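Local coordinates for CBS domain protein (Porphyromonas gingivalis, PDB 2NQW), which is of unknown function but may bind flavin adenine dinucleotide as a whole, this piece being the transporter associated domain of a longer membrane protein with CBS domains, at residues A[10-13]-A[17-20]; A[76-79]-A[85-88]. All coordinates share one frame; numbering follows the deposited sequence.

Interaction 1 of 2, residues A[10-13]-A[17-20]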
loop_
_atom_site.group_PDB
_atom_site.type_symbol
_atom_site.label_atom_id
_atom_site.label_comp_id
_atom_site.label_asym_id
_atom_site.label_seq_id
_atom_site.Cartn_x
_atom_site.Cartn_y
_atom_site.Cartn_z
ATOM N N LYS A 10 11.331 1.786 1.716
ATOM C CA LYS A 10 12.562 1.065 1.479
ATOM C C LYS A 10 12.490 0.379 0.110
ATOM O O LYS A 10 11.434 -0.134 -0.297
ATOM C CB LYS A 10 12.785 0.010 2.550
ATOM C CG LYS A 10 12.924 0.546 3.984
ATOM C CD LYS A 10 13.087 -0.601 4.977
ATOM C CE LYS A 10 12.678 -0.204 6.413
ATOM N NZ LYS A 10 13.068 1.178 6.801
ATOM N N VAL A 11 13.621 0.404 -0.593
ATOM C CA VAL A 11 13.794 -0.248 -1.887
ATOM C C VAL A 11 14.460 -1.578 -1.611
ATOM O O VAL A 11 15.596 -1.619 -1.094
ATOM C CB VAL A 11 14.717 0.622 -2.777
ATOM C CG1 VAL A 11 15.119 -0.118 -4.065
ATOM C CG2 VAL A 11 13.999 1.916 -3.084
ATOM N N LEU A 12 13.770 -2.679 -1.915
ATOM C CA LEU A 12 14.349 -3.991 -1.651
ATOM C C LEU A 12 14.984 -4.563 -2.881
ATOM O O LEU A 12 14.592 -4.260 -4.008
ATOM C CB LEU A 12 13.302 -4.973 -1.114
ATOM C CG LEU A 12 12.969 -4.718 0.357
ATOM C CD1 LEU A 12 12.124 -3.493 0.461
ATOM C CD2 LEU A 12 12.272 -5.906 0.984
ATOM N N GLY A 13 15.979 -5.413 -2.658
ATOM C CA GLY A 13 16.723 -6.000 -3.765
ATOM C C GLY A 13 15.885 -6.876 -4.679
ATOM O O GLY A 13 16.189 -7.062 -5.872
ATOM N N TYR A 17 8.887 -3.125 -2.410
ATOM C CA TYR A 17 9.027 -1.939 -1.583
ATOM C C TYR A 17 8.367 -2.182 -0.248
ATOM O O TYR A 17 7.381 -2.895 -0.161
ATOM C CB TYR A 17 8.344 -0.717 -2.262
ATOM C CG TYR A 17 8.863 -0.502 -3.655
ATOM C CD1 TYR A 17 10.108 0.098 -3.863
ATOM C CD2 TYR A 17 8.157 -0.980 -4.745
ATOM C CE1 TYR A 17 10.624 0.258 -5.142
ATOM C CE2 TYR A 17 8.665 -0.861 -6.034
ATOM C CZ TYR A 17 9.900 -0.242 -6.217
ATOM O OH TYR A 17 10.426 -0.079 -7.491
ATOM N N LEU A 18 8.872 -1.524 0.777
ATOM C CA LEU A 18 8.160 -1.463 2.074
ATOM C C LEU A 18 7.807 -0.007 2.330
ATOM O O LEU A 18 8.702 0.862 2.279
ATOM C CB LEU A 18 9.027 -1.979 3.212
ATOM C CG LEU A 18 9.408 -3.434 3.120
ATOM C CD1 LEU A 18 10.421 -3.792 4.223
ATOM C CD2 LEU A 18 8.142 -4.295 3.306
ATOM N N PHE A 19 6.516 0.265 2.577
ATOM C CA PHE A 19 6.053 1.634 2.864
ATOM C C PHE A 19 5.439 1.701 4.242
ATOM O O PHE A 19 4.725 0.766 4.664
ATOM C CB PHE A 19 4.962 2.044 1.857
ATOM C CG PHE A 19 5.500 2.674 0.604
ATOM C CD1 PHE A 19 5.565 4.064 0.491
ATOM C CD2 PHE A 19 5.981 1.895 -0.439
ATOM C CE1 PHE A 19 6.100 4.672 -0.676
ATOM C CE2 PHE A 19 6.516 2.485 -1.591
ATOM C CZ PHE A 19 6.560 3.882 -1.703
ATOM N N GLU A 20 5.596 2.846 4.893
ATOM C CA GLU A 20 4.794 3.139 6.075
ATOM C C GLU A 20 3.312 3.116 5.685
ATOM O O GLU A 20 2.925 3.657 4.637
ATOM C CB GLU A 20 5.173 4.517 6.642
ATOM C CG GLU A 20 6.595 4.568 7.152
ATOM C CD GLU A 20 7.030 5.959 7.619
ATOM O OE1 GLU A 20 6.341 6.959 7.344
ATOM O OE2 GLU A 20 8.122 6.040 8.228
#
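Tyr-17 keeps CG beside its backbone N (chi1 -55°), which sets the edge of its ring towards Lys-10 O; Leu-18 turns the same way (chi1 -64°) but on the other face, holding its CG towards Leu-12. They belong to a beta hairpin, strands 9-11 and 17-20, at one border of the antiparallel sheet of the transporter associated domain. Lys-10 and Leu-18 form its hydrogen-bonded pair: Lys-10 N donates to Leu-18 O at 2.8 Å, in the carbonyl plane, and Leu-18 N returns a bond to Lys-10 O at 3.1 Å. One step along, Val-11 and Tyr-17 form a non-hydrogen-bonded pair whose side chains share a face, where CG2 of Val-11 approaches CE1 of Tyr-17 loosely at 4.3 Å. In one of two conformers of Leu-12, its side chain crosses that of Leu-18 at about a right angle, CD1 of Leu-12 lying 3.8 Å from CG of Leu-18. The Tyr-17 side chain also touches Leu-32 of helix 25-32, while Leu-18 leans on Glu-86 and Lys-88 of the next strand. All the touching residues are exposed or partly exposed. Lys-10 O has a second neighbour besides Leu-18 N: it receives a CA-H...O contact from Tyr-17 CA at 3.3 Å.

Interaction 2 of 2, residues A[76-79]-A[85-88]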
loop_
_atom_site.group_PDB
_atom_site.type_symbol
_atom_site.label_atom_id
_atom_site.label_comp_id
_atom_site.label_asym_id
_atom_site.label_seq_id
_atom_site.Cartn_x
_atom_site.Cartn_y
_atom_site.Cartn_z
ATOM N N VAL A 76 0.191 -6.706 4.398
ATOM C CA VAL A 76 0.447 -6.042 5.695
ATOM C C VAL A 76 1.608 -6.790 6.330
ATOM O O VAL A 76 1.459 -7.955 6.699
ATOM C CB VAL A 76 -0.788 -6.092 6.615
ATOM C CG1 VAL A 76 -0.453 -5.553 8.002
ATOM C CG2 VAL A 76 -1.890 -5.278 5.996
ATOM N N THR A 77 2.753 -6.110 6.483
ATOM C CA THR A 77 3.914 -6.788 7.062
ATOM C C THR A 77 4.101 -6.454 8.544
ATOM O O THR A 77 4.721 -7.237 9.257
ATOM C CB THR A 77 5.187 -6.418 6.296
ATOM O OG1 THR A 77 5.274 -4.987 6.229
ATOM C CG2 THR A 77 5.143 -7.051 4.887
ATOM N N GLN A 78 3.590 -5.305 8.991
ATOM C CA GLN A 78 3.688 -4.949 10.423
ATOM C C GLN A 78 2.456 -4.184 10.851
ATOM O O GLN A 78 1.922 -3.365 10.083
ATOM C CB GLN A 78 4.906 -4.068 10.703
ATOM C CG GLN A 78 6.237 -4.740 10.384
ATOM C CD GLN A 78 7.386 -3.900 10.892
ATOM O OE1 GLN A 78 7.471 -3.606 12.103
ATOM N NE2 GLN A 78 8.263 -3.506 9.995
HETATM N N MSE A 79 2.035 -4.439 12.100
HETATM C CA MSE A 79 0.999 -3.658 12.758
HETATM C C MSE A 79 1.476 -3.337 14.150
HETATM O O MSE A 79 2.285 -4.086 14.703
HETATM C CB MSE A 79 -0.315 -4.447 12.898
HETATM C CG MSE A 79 -1.015 -4.652 11.558
HETATM SE SE MSE A 79 -2.763 -5.446 11.685
HETATM C CE MSE A 79 -3.659 -4.001 12.612
ATOM N N ILE A 85 1.105 -0.518 10.146
ATOM C CA ILE A 85 2.251 0.383 10.143
ATOM C C ILE A 85 3.220 0.127 8.983
ATOM O O ILE A 85 3.986 1.031 8.662
ATOM C CB ILE A 85 2.949 0.451 11.486
ATOM C CG1 ILE A 85 3.654 -0.850 11.825
ATOM C CG2 ILE A 85 1.963 0.897 12.589
ATOM C CD1 ILE A 85 4.403 -0.800 13.210
ATOM N N GLU A 86 3.176 -1.053 8.351
ATOM C CA GLU A 86 4.013 -1.252 7.166
ATOM C C GLU A 86 3.262 -2.138 6.193
ATOM O O GLU A 86 2.655 -3.140 6.591
ATOM C CB GLU A 86 5.328 -1.915 7.535
ATOM C CG GLU A 86 6.338 -1.976 6.360
ATOM C CD GLU A 86 7.613 -2.651 6.820
ATOM O OE1 GLU A 86 7.575 -3.872 7.071
ATOM O OE2 GLU A 86 8.661 -1.968 6.924
ATOM N N ILE A 87 3.330 -1.726 4.925
ATOM C CA ILE A 87 2.789 -2.492 3.822
ATOM C C ILE A 87 3.894 -2.740 2.799
ATOM O O ILE A 87 4.627 -1.807 2.413
ATOM C CB ILE A 87 1.598 -1.747 3.166
ATOM C CG1 ILE A 87 0.375 -1.852 4.096
ATOM C CG2 ILE A 87 1.240 -2.308 1.776
ATOM C CD1 ILE A 87 -0.789 -0.921 3.722
ATOM N N LYS A 88 3.986 -3.997 2.364
ATOM C CA LYS A 88 4.816 -4.369 1.222
ATOM C C LYS A 88 4.041 -4.164 -0.066
ATOM O O LYS A 88 2.883 -4.603 -0.172
ATOM C CB LYS A 88 5.199 -5.841 1.338
ATOM C CG LYS A 88 5.896 -6.368 0.105
ATOM C CD LYS A 88 6.423 -7.801 0.359
ATOM C CE LYS A 88 6.934 -8.381 -0.962
ATOM N NZ LYS A 88 7.500 -9.762 -0.741
#
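Glu-86 OE1 is gripped by two side chains of the facing strand, Thr-77 and Gln-78. The Thr-77 hydroxyl donates from OG1 at 2.7 Å to OE1 of Glu-86, which accepts on its anti lone pair, turned from the other carboxylate oxygen. Gln-78 NE2 comes from above the carboxylate plane to the same OE1 of Glu-86 at 3.0 Å; the N-H...O angle is 164° and the amide is turned 82° against the carboxylate. Thr-77 holds OG1 between its backbone N and carbonyl carbon (chi1 52°), which aims the hydroxyl at the glutamate and leaves CG2 3.8 Å from CB of Lys-88. Two donors on one oxygen should limit the rotation of the carboxylate and probably favour its charged form. Two backbone carbonyls also accept two N-H groups each: Glu-86 O from Thr-77 N and, weakly, Gln-78 N; Gln-78 O from Ile-85 N and Glu-86 N, both on one face of its plane. CG1 of Ile-85 lies 3.5 Å from Gln-78 O. Val-76 and Ile-87, a non-hydrogen-bonded pair, lie on the face away from Gln-78 and Glu-86, touching Phe-53 and Leu-49 respectively. The doubled pairings make two successive classic beta bulges in an antiparallel hairpin.

Overall arrangement
Both interactions join the strands of beta hairpins in one antiparallel sheet, in which strands 17-20 and 84-89 lie side by side. Interaction 1 supplies an outermost strand and is a surface contact; interaction 2 sits further in and is partly buried. A probable hydrogen bond from Phe-19 N to Ile-87 O (2.8 Å) ties the two together, and CD1 of Leu-18 packs 3.7 Å from OE2 of Glu-86. Their chemistry differs accordingly. The 10-13/17-20 pair relies on regular backbone bonding and a few apolar touches, whereas 76-79/85-88 adds side-chain hydrogen bonds to a register shifted by bulges. Helices 25-32 and 49-57 cover buried side chains of the two hairpins, Phe-19 and Ile-87 respectively.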